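Local coordinates for polyporopepsin (Irpex lacteus, PDB 1WKR), which cleaves proteins with broad specificity and clots milk, acting as an aspartic endopeptidase of the pepsin family (peptidase A1), at residues S28-S36 / G209-L217; T140-T150 / L313-T323. All coordinates share one frame; numbering follows the deposited sequence.

Interaction 1 (S28-S36 / G209-L217); sequences SLLVDTGSS and GIVDTGTTL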
loop_
_atom_site.group_PDB
_atom_site.type_symbol
_atom_site.label_atom_id
_atom_site.label_comp_id
_atom_site.label_asym_id
_atom_site.label_seq_id
_atom_site.Cartn_x
_atom_site.Cartn_y
_atom_site.Cartn_z
ATOM N N SER A 28 -13.531 -5.019 8.073
ATOM C CA SER A 28 -12.414 -5.430 7.185
ATOM C C SER A 28 -11.853 -4.144 6.581
ATOM O O SER A 28 -12.496 -3.522 5.741
ATOM C CB SER A 28 -12.969 -6.382 6.172
ATOM O OG SER A 28 -11.892 -6.817 5.346
ATOM N N LEU A 29 -10.670 -3.722 7.041
ATOM C CA LEU A 29 -10.105 -2.454 6.663
ATOM C C LEU A 29 -8.958 -2.640 5.722
ATOM O O LEU A 29 -8.088 -3.518 5.877
ATOM C CB LEU A 29 -9.625 -1.677 7.888
ATOM C CG LEU A 29 -10.734 -1.367 8.955
ATOM C CD1 LEU A 29 -10.201 -0.348 9.918
ATOM C CD2 LEU A 29 -12.009 -0.751 8.290
ATOM N N LEU A 30 -8.901 -1.752 4.704
ATOM C CA LEU A 30 -7.883 -1.796 3.656
ATOM C C LEU A 30 -6.550 -1.298 4.213
ATOM O O LEU A 30 -6.468 -0.210 4.784
ATOM C CB LEU A 30 -8.390 -0.919 2.516
ATOM C CG LEU A 30 -7.611 -0.965 1.175
ATOM C CD1 LEU A 30 -8.540 -0.599 0.014
ATOM C CD2 LEU A 30 -6.411 0.005 1.191
ATOM N N VAL A 31 -5.510 -2.086 4.036
ATOM C CA VAL A 31 -4.173 -1.739 4.554
ATOM C C VAL A 31 -3.547 -0.665 3.675
ATOM O O VAL A 31 -3.195 -0.923 2.508
ATOM C CB VAL A 31 -3.254 -2.947 4.603
ATOM C CG1 VAL A 31 -1.834 -2.563 5.027
ATOM C CG2 VAL A 31 -3.842 -4.027 5.522
ATOM N N ASP A 32 -3.382 0.560 4.224
ATOM C CA ASP A 32 -2.910 1.676 3.381
ATOM C C ASP A 32 -1.745 2.417 4.009
ATOM O O ASP A 32 -1.898 3.219 4.918
ATOM C CB ASP A 32 -4.095 2.638 3.148
ATOM C CG ASP A 32 -3.871 3.605 2.057
ATOM O OD1 ASP A 32 -2.877 3.436 1.269
ATOM O OD2 ASP A 32 -4.638 4.596 1.904
ATOM N N THR A 33 -0.539 2.212 3.474
ATOM C CA THR A 33 0.631 3.037 3.827
ATOM C C THR A 33 0.638 4.340 3.065
ATOM O O THR A 33 1.511 5.163 3.356
ATOM C CB THR A 33 1.938 2.294 3.664
ATOM O OG1 THR A 33 2.108 1.929 2.265
ATOM C CG2 THR A 33 2.016 1.000 4.516
ATOM N N GLY A 34 -0.328 4.579 2.156
ATOM C CA GLY A 34 -0.412 5.830 1.412
ATOM C C GLY A 34 -1.386 6.840 1.983
ATOM O O GLY A 34 -1.605 7.874 1.348
ATOM N N SER A 35 -1.983 6.554 3.134
ATOM C CA SER A 35 -2.854 7.519 3.850
ATOM C C SER A 35 -2.781 7.143 5.308
ATOM O O SER A 35 -2.229 6.110 5.672
ATOM C CB SER A 35 -4.274 7.470 3.376
ATOM O OG SER A 35 -4.962 6.306 3.798
ATOM N N SER A 36 -3.335 8.027 6.156
ATOM C CA SER A 36 -3.039 7.946 7.578
ATOM C C SER A 36 -4.231 8.094 8.455
ATOM O O SER A 36 -4.091 8.161 9.691
ATOM C CB SER A 36 -1.972 8.998 7.931
ATOM O OG SER A 36 -0.867 8.780 7.030
ATOM N N GLY A 209 9.541 9.210 -4.875
ATOM C CA GLY A 209 8.214 8.591 -5.014
ATOM C C GLY A 209 7.875 7.876 -3.749
ATOM O O GLY A 209 8.555 8.089 -2.715
ATOM N N ILE A 210 6.825 7.077 -3.743
ATOM C CA ILE A 210 6.351 6.491 -2.498
ATOM C C ILE A 210 6.119 5.007 -2.589
ATOM O O ILE A 210 6.020 4.447 -3.684
ATOM C CB ILE A 210 5.066 7.210 -1.984
ATOM C CG1 ILE A 210 3.826 6.832 -2.822
ATOM C CG2 ILE A 210 5.278 8.734 -1.959
ATOM C CD1 ILE A 210 2.499 7.344 -2.254
ATOM N N VAL A 211 6.079 4.369 -1.430
ATOM C CA VAL A 211 5.776 2.923 -1.290
ATOM C C VAL A 211 4.427 2.828 -0.658
ATOM O O VAL A 211 4.224 3.301 0.484
ATOM C CB VAL A 211 6.879 2.243 -0.458
ATOM C CG1 VAL A 211 6.558 0.748 -0.346
ATOM C CG2 VAL A 211 8.258 2.467 -1.056
ATOM N N ASP A 212 3.478 2.240 -1.363
ATOM C CA ASP A 212 2.063 2.363 -0.982
ATOM C C ASP A 212 1.361 1.014 -1.159
ATOM O O ASP A 212 1.024 0.614 -2.267
ATOM C CB ASP A 212 1.396 3.451 -1.822
ATOM C CG ASP A 212 0.013 3.692 -1.390
ATOM O OD1 ASP A 212 -0.483 3.134 -0.386
ATOM O OD2 ASP A 212 -0.725 4.541 -2.070
ATOM N N THR A 213 1.031 0.376 -0.039
ATOM C CA THR A 213 0.251 -0.849 -0.051
ATOM C C THR A 213 -1.130 -0.672 -0.656
ATOM O O THR A 213 -1.731 -1.661 -1.076
ATOM C CB THR A 213 0.089 -1.415 1.373
ATOM O OG1 THR A 213 -0.544 -0.423 2.205
ATOM C CG2 THR A 213 1.447 -1.800 2.026
ATOM N N GLY A 214 -1.677 0.566 -0.600
ATOM C CA GLY A 214 -3.045 0.885 -1.047
ATOM C C GLY A 214 -3.107 1.437 -2.437
ATOM O O GLY A 214 -4.140 2.013 -2.846
ATOM N N THR A 215 -2.017 1.326 -3.220
ATOM C CA THR A 215 -2.091 1.520 -4.696
ATOM C C THR A 215 -1.881 0.144 -5.303
ATOM O O THR A 215 -0.910 -0.543 -4.984
ATOM C CB THR A 215 -1.035 2.501 -5.173
ATOM O OG1 THR A 215 -1.400 3.825 -4.752
ATOM C CG2 THR A 215 -0.924 2.545 -6.688
ATOM N N THR A 216 -2.767 -0.285 -6.200
ATOM C CA THR A 216 -2.669 -1.629 -6.749
ATOM C C THR A 216 -1.421 -1.775 -7.623
ATOM O O THR A 216 -0.600 -2.689 -7.468
ATOM C CB THR A 216 -3.889 -1.981 -7.598
ATOM O OG1 THR A 216 -5.078 -1.723 -6.848
ATOM C CG2 THR A 216 -3.879 -3.454 -8.006
ATOM N N LEU A 217 -1.322 -0.925 -8.636
ATOM C CA LEU A 217 -0.324 -1.043 -9.673
ATOM C C LEU A 217 1.033 -0.490 -9.217
ATOM O O LEU A 217 1.138 0.180 -8.198
ATOM C CB LEU A 217 -0.818 -0.277 -10.934
ATOM C CG LEU A 217 -2.110 -0.824 -11.534
ATOM C CD1 LEU A 217 -2.397 -0.130 -12.867
ATOM C CD2 LEU A 217 -2.122 -2.351 -11.758
HETATM O O HOH W 1 -3.964 -2.627 0.323
HETATM O O HOH W 2 3.329 5.930 1.366
#
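Asp32 lies beside Gly214 and Gly34 beside Asp212, the chain from 30 to 34 running 146° away from that from 211 to 214 and the CA atoms of Asp32 and Gly214 coming within 4.5 Å. Thr33 and Thr213 reach across at about a right angle, each bonding to the backbone of the opposite segment. In both, chi1 near +60° sets OG1 between the backbone N and the carbonyl carbon. Thr213 OG1 donates to Val31 O at 2.7 Å, from above the carbonyl plane, and accepts from Thr33 N at 2.9 Å. In reciprocal fashion Thr33 OG1 donates to Val211 O at 3.1 Å and accepts from Thr213 N at 3.0 Å. This is the fireman's grip of pepsin-like proteases, built on the two Asp-Thr-Gly motifs. Threonine suits it twice over: its hydroxyl can donate and accept, while the CG2 methyls of Thr33 and Thr213 meet each other at 3.8 Å and pack against Tyr320. Next to the grip lie the active-site aspartates, Asp32 and Asp212, their carboxylates nearly coplanar (19°) and meeting through OD1 and OD1 at 2.9 Å; both also bond to the modified side chain of the bound inhibitor pepstatin. Each OD1 closes an Asx turn by accepting from the glycine N two residues on, and each OD2 receives a hydroxyl, from Ser35 OG or Thr215 OG1. Glycine leaves room for this closeness: Gly214 CA lies only 3.4 Å from Asp32 OD1. Beside the grip, a water donates to both Thr33 O and Val211 O.

Interaction 2 (T140-T150 / L313-T323); sequences TNLLAVSFEPT and LERFYSVYDTT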
loop_
_atom_site.group_PDB
_atom_site.type_symbol
_atom_site.label_atom_id
_atom_site.label_comp_id
_atom_site.label_asym_id
_atom_site.label_seq_id
_atom_site.Cartn_x
_atom_site.Cartn_y
_atom_site.Cartn_z
ATOM N N THR A 140 9.218 -0.645 19.417
ATOM C CA THR A 140 9.754 0.480 18.563
ATOM C C THR A 140 8.636 0.824 17.599
ATOM O O THR A 140 7.676 0.062 17.424
ATOM C CB THR A 140 11.052 0.076 17.915
ATOM O OG1 THR A 140 11.657 1.243 17.346
ATOM C CG2 THR A 140 10.878 -1.012 16.834
ATOM N N ASN A 141 8.707 2.041 17.068
ATOM C CA ASN A 141 7.589 2.571 16.286
ATOM C C ASN A 141 7.793 2.226 14.848
ATOM O O ASN A 141 8.462 2.908 14.057
ATOM C CB ASN A 141 7.477 4.086 16.521
ATOM C CG ASN A 141 6.182 4.647 16.007
ATOM O OD1 ASN A 141 5.461 3.987 15.255
ATOM N ND2 ASN A 141 5.875 5.901 16.402
ATOM N N LEU A 142 7.261 1.035 14.468
ATOM C CA LEU A 142 7.544 0.388 13.194
ATOM C C LEU A 142 6.408 -0.520 12.836
ATOM O O LEU A 142 5.803 -1.155 13.683
ATOM C CB LEU A 142 8.859 -0.340 13.391
ATOM C CG LEU A 142 9.415 -1.272 12.310
ATOM C CD1 LEU A 142 10.936 -1.318 12.408
ATOM C CD2 LEU A 142 8.733 -2.657 12.369
ATOM N N LEU A 143 6.201 -0.663 11.507
ATOM C CA LEU A 143 5.282 -1.629 10.922
ATOM C C LEU A 143 6.029 -2.352 9.834
ATOM O O LEU A 143 6.656 -1.718 9.011
ATOM C CB LEU A 143 4.051 -0.870 10.312
ATOM C CG LEU A 143 3.178 -1.766 9.410
ATOM C CD1 LEU A 143 2.483 -2.884 10.145
ATOM C CD2 LEU A 143 2.125 -0.876 8.735
ATOM N N ALA A 144 5.921 -3.677 9.749
ATOM C CA ALA A 144 6.524 -4.468 8.667
ATOM C C ALA A 144 5.445 -5.246 7.992
ATOM O O ALA A 144 4.557 -5.869 8.649
ATOM C CB ALA A 144 7.591 -5.376 9.236
ATOM N N VAL A 145 5.425 -5.270 6.651
ATOM C CA VAL A 145 4.324 -5.814 5.861
ATOM C C VAL A 145 4.839 -6.900 4.951
ATOM O O VAL A 145 5.762 -6.696 4.143
ATOM C CB VAL A 145 3.691 -4.683 5.018
ATOM C CG1 VAL A 145 2.633 -5.268 4.084
ATOM C CG2 VAL A 145 3.111 -3.619 5.891
ATOM N N SER A 146 4.163 -8.060 5.024
ATOM C CA SER A 146 4.343 -9.179 4.111
ATOM C C SER A 146 3.148 -9.328 3.210
ATOM O O SER A 146 2.018 -9.614 3.705
ATOM C CB SER A 146 4.578 -10.447 4.895
ATOM O OG SER A 146 4.576 -11.592 4.036
ATOM N N PHE A 147 3.337 -9.141 1.909
ATOM C CA PHE A 147 2.383 -9.539 0.863
ATOM C C PHE A 147 2.994 -10.665 0.066
ATOM O O PHE A 147 4.206 -10.883 0.086
ATOM C CB PHE A 147 2.046 -8.353 -0.050
ATOM C CG PHE A 147 1.259 -7.207 0.565
ATOM C CD1 PHE A 147 0.692 -7.266 1.794
ATOM C CD2 PHE A 147 1.037 -6.090 -0.211
ATOM C CE1 PHE A 147 -0.101 -6.216 2.284
ATOM C CE2 PHE A 147 0.268 -5.006 0.253
ATOM C CZ PHE A 147 -0.303 -5.100 1.508
ATOM N N GLU A 148 2.151 -11.430 -0.638
ATOM C CA GLU A 148 2.605 -12.536 -1.463
ATOM C C GLU A 148 1.771 -12.607 -2.714
ATOM O O GLU A 148 0.597 -12.184 -2.707
ATOM C CB GLU A 148 2.454 -13.863 -0.689
ATOM C CG GLU A 148 3.329 -13.939 0.518
ATOM C CD GLU A 148 3.172 -15.231 1.313
ATOM O OE1 GLU A 148 2.346 -16.123 0.934
ATOM O OE2 GLU A 148 3.920 -15.306 2.345
ATOM N N PRO A 149 2.306 -13.169 -3.807
ATOM C CA PRO A 149 1.461 -13.348 -5.011
ATOM C C PRO A 149 0.284 -14.267 -4.704
ATOM O O PRO A 149 0.299 -15.040 -3.756
ATOM C CB PRO A 149 2.437 -14.031 -6.000
ATOM C CG PRO A 149 3.808 -13.692 -5.473
ATOM C CD PRO A 149 3.661 -13.745 -3.964
ATOM N N THR A 150 -0.717 -14.155 -5.558
ATOM C CA THR A 150 -1.938 -14.935 -5.344
ATOM C C THR A 150 -2.428 -15.584 -6.675
ATOM O O THR A 150 -2.159 -15.058 -7.753
ATOM C CB THR A 150 -2.939 -14.056 -4.747
ATOM O OG1 THR A 150 -4.077 -14.896 -4.343
ATOM C CG2 THR A 150 -3.519 -13.011 -5.699
ATOM N N LEU A 313 4.957 -4.970 -3.894
ATOM C CA LEU A 313 5.141 -5.494 -2.547
ATOM C C LEU A 313 4.765 -6.932 -2.403
ATOM O O LEU A 313 5.152 -7.602 -1.447
ATOM C CB LEU A 313 4.361 -4.621 -1.573
ATOM C CG LEU A 313 4.848 -3.170 -1.519
ATOM C CD1 LEU A 313 3.880 -2.293 -0.750
ATOM C CD2 LEU A 313 6.241 -3.084 -0.915
ATOM N N GLU A 314 4.010 -7.521 -3.372
ATOM C CA GLU A 314 3.833 -8.957 -3.405
ATOM C C GLU A 314 5.148 -9.715 -3.582
ATOM O O GLU A 314 5.216 -10.915 -3.326
ATOM C CB GLU A 314 2.837 -9.369 -4.488
ATOM C CG GLU A 314 1.384 -9.077 -4.157
ATOM C CD GLU A 314 0.448 -9.330 -5.301
ATOM O OE1 GLU A 314 0.805 -8.920 -6.437
ATOM O OE2 GLU A 314 -0.625 -9.894 -5.124
ATOM N N ARG A 315 6.182 -9.007 -4.043
ATOM C CA ARG A 315 7.495 -9.598 -4.307
ATOM C C ARG A 315 8.573 -9.157 -3.339
ATOM O O ARG A 315 9.681 -9.709 -3.407
ATOM C CB ARG A 315 7.903 -9.296 -5.733
ATOM C CG ARG A 315 6.943 -9.800 -6.805
ATOM C CD ARG A 315 6.844 -11.302 -6.854
ATOM N NE ARG A 315 5.864 -11.824 -7.834
ATOM C CZ ARG A 315 6.140 -12.751 -8.709
ATOM N NH1 ARG A 315 7.368 -13.217 -8.970
ATOM N NH2 ARG A 315 5.117 -13.225 -9.471
ATOM N N PHE A 316 8.326 -8.184 -2.459
ATOM C CA PHE A 316 9.333 -7.651 -1.540
ATOM C C PHE A 316 8.733 -7.413 -0.212
ATOM O O PHE A 316 7.638 -6.809 -0.089
ATOM C CB PHE A 316 9.940 -6.366 -2.113
ATOM C CG PHE A 316 10.631 -6.605 -3.447
ATOM C CD1 PHE A 316 11.881 -7.212 -3.478
ATOM C CD2 PHE A 316 10.023 -6.265 -4.640
ATOM C CE1 PHE A 316 12.488 -7.502 -4.652
ATOM C CE2 PHE A 316 10.676 -6.558 -5.841
ATOM C CZ PHE A 316 11.871 -7.179 -5.829
ATOM N N TYR A 317 9.424 -7.784 0.842
ATOM C CA TYR A 317 9.026 -7.485 2.228
ATOM C C TYR A 317 9.341 -6.010 2.504
ATOM O O TYR A 317 10.411 -5.533 2.076
ATOM C CB TYR A 317 9.837 -8.364 3.184
ATOM C CG TYR A 317 9.409 -8.298 4.630
ATOM C CD1 TYR A 317 8.139 -8.733 5.019
ATOM C CD2 TYR A 317 10.277 -7.873 5.633
ATOM C CE1 TYR A 317 7.734 -8.747 6.350
ATOM C CE2 TYR A 317 9.888 -7.938 6.970
ATOM C CZ TYR A 317 8.656 -8.355 7.300
ATOM O OH TYR A 317 8.264 -8.422 8.657
ATOM N N SER A 318 8.475 -5.308 3.208
ATOM C CA SER A 318 8.696 -3.834 3.424
ATOM C C SER A 318 8.553 -3.494 4.871
ATOM O O SER A 318 7.742 -4.023 5.616
ATOM C CB SER A 318 7.745 -3.044 2.526
ATOM O OG SER A 318 6.369 -3.372 2.706
ATOM N N VAL A 319 9.407 -2.540 5.283
ATOM C CA VAL A 319 9.513 -2.098 6.677
ATOM C C VAL A 319 9.332 -0.566 6.713
ATOM O O VAL A 319 10.085 0.149 6.107
ATOM C CB VAL A 319 10.841 -2.508 7.312
ATOM C CG1 VAL A 319 10.849 -2.076 8.794
ATOM C CG2 VAL A 319 11.083 -4.034 7.168
ATOM N N TYR A 320 8.338 -0.136 7.486
ATOM C CA TYR A 320 7.924 1.263 7.562
ATOM C C TYR A 320 8.339 1.717 8.988
ATOM O O TYR A 320 7.650 1.444 9.959
ATOM C CB TYR A 320 6.431 1.404 7.341
ATOM C CG TYR A 320 6.016 0.818 6.001
ATOM C CD1 TYR A 320 5.735 -0.519 5.880
ATOM C CD2 TYR A 320 5.998 1.604 4.859
ATOM C CE1 TYR A 320 5.470 -1.118 4.653
ATOM C CE2 TYR A 320 5.689 1.011 3.586
ATOM C CZ TYR A 320 5.449 -0.326 3.550
ATOM O OH TYR A 320 5.175 -0.921 2.305
ATOM N N ASP A 321 9.540 2.284 9.083
ATOM C CA ASP A 321 10.156 2.555 10.398
ATOM C C ASP A 321 9.987 4.026 10.762
ATOM O O ASP A 321 10.691 4.884 10.240
ATOM C CB ASP A 321 11.636 2.138 10.275
ATOM C CG ASP A 321 12.394 2.249 11.578
ATOM O OD1 ASP A 321 11.904 2.885 12.535
ATOM O OD2 ASP A 321 13.518 1.696 11.668
ATOM N N THR A 322 9.008 4.287 11.601
ATOM C CA THR A 322 8.775 5.678 12.063
ATOM C C THR A 322 9.851 6.181 12.998
ATOM O O THR A 322 10.340 7.281 12.842
ATOM C CB THR A 322 7.396 5.796 12.758
ATOM O OG1 THR A 322 6.380 5.529 11.740
ATOM C CG2 THR A 322 7.182 7.229 13.328
ATOM N N THR A 323 10.275 5.331 13.935
ATOM C CA THR A 323 11.320 5.753 14.884
ATOM C C THR A 323 12.536 6.285 14.156
ATOM O O THR A 323 13.116 7.333 14.550
ATOM C CB THR A 323 11.684 4.563 15.767
ATOM O OG1 THR A 323 10.624 4.335 16.701
ATOM C CG2 THR A 323 12.960 4.825 16.578
HETATM O O HOH W 3 12.299 1.124 14.700
HETATM O O HOH W 4 4.192 5.284 13.245
HETATM O O HOH W 5 5.625 -8.688 8.928
HETATM O O HOH W 6 5.593 -5.688 1.529
HETATM O O HOH W 7 6.193 -9.147 0.955
HETATM O O HOH W 8 6.485 -12.163 -1.278
#
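Leu143 pairs with Tyr320 and Val145 with Ser318 in an antiparallel ladder whose strands, 142-146 and 316-321, run at 167° to one another. Four backbone bonds hold the middle tightly, from Tyr320 N to Leu143 O at 2.8 Å through to Ser318 N and Val145 O at 3.2 Å. On one face the CG2 branch of Val145 leans obliquely on Tyr320 CE1 at 3.7 Å, while Leu143 O approaches the edge of that ring in its plane. Chi1 of -57° puts the Tyr320 ring beside its own backbone N, and its hydroxyl donates to Ser318 OG, which fixes the ring's far end. On the other face the compact Ala144 leaves room for Tyr317, whose OH comes 3.2 Å from Ala144 CB and bonds to Asp166 N; Leu142 CD1 meets Val319 CG1 at 3.7 Å. The ladder belongs to the antiparallel interdomain sheet that underlies the active site in pepsin-like enzymes, with strands 155-162 and 326-331 continuing it on the two flanks. Beyond it the pairing gives way to water and looser contacts. At the outer end Asn141 N donates to the hydroxyl of exposed Thr323, Asn141 O accepts from Thr323 N on a lone pair, and one water links Asn141 OD1 to Thr322 OG1. At the opposite end a water bonded to Ser318 OG donates to Val145 O and Phe316 O, and another bridges Phe147 O and Glu314 O. Phe147 CD2 still reaches Leu313 CB at 3.9 Å, and the Pro149 ring lies crosswise to the Arg315 chain, its CG 3.6 Å from NE.

Overall arrangement
Along the chain the four segments come in the order 28-36, 140-150, 209-217 and 313-323, so the two contacts cross rather than nest. Interaction 1 closes a loop that begins at 28-36 and returns at 209-217; interaction 2 opens inside that loop at 140-150 and closes near the C terminus. Interaction 1 thus joins the catalytic turns of the two lobes at the centre of the molecule, while interaction 2 ties strands of the interdomain sheet lying beneath them. The layers touch directly: Val211 CG1 meets the Tyr320 hydroxyl, and Thr213 packs against Phe147 and Leu313.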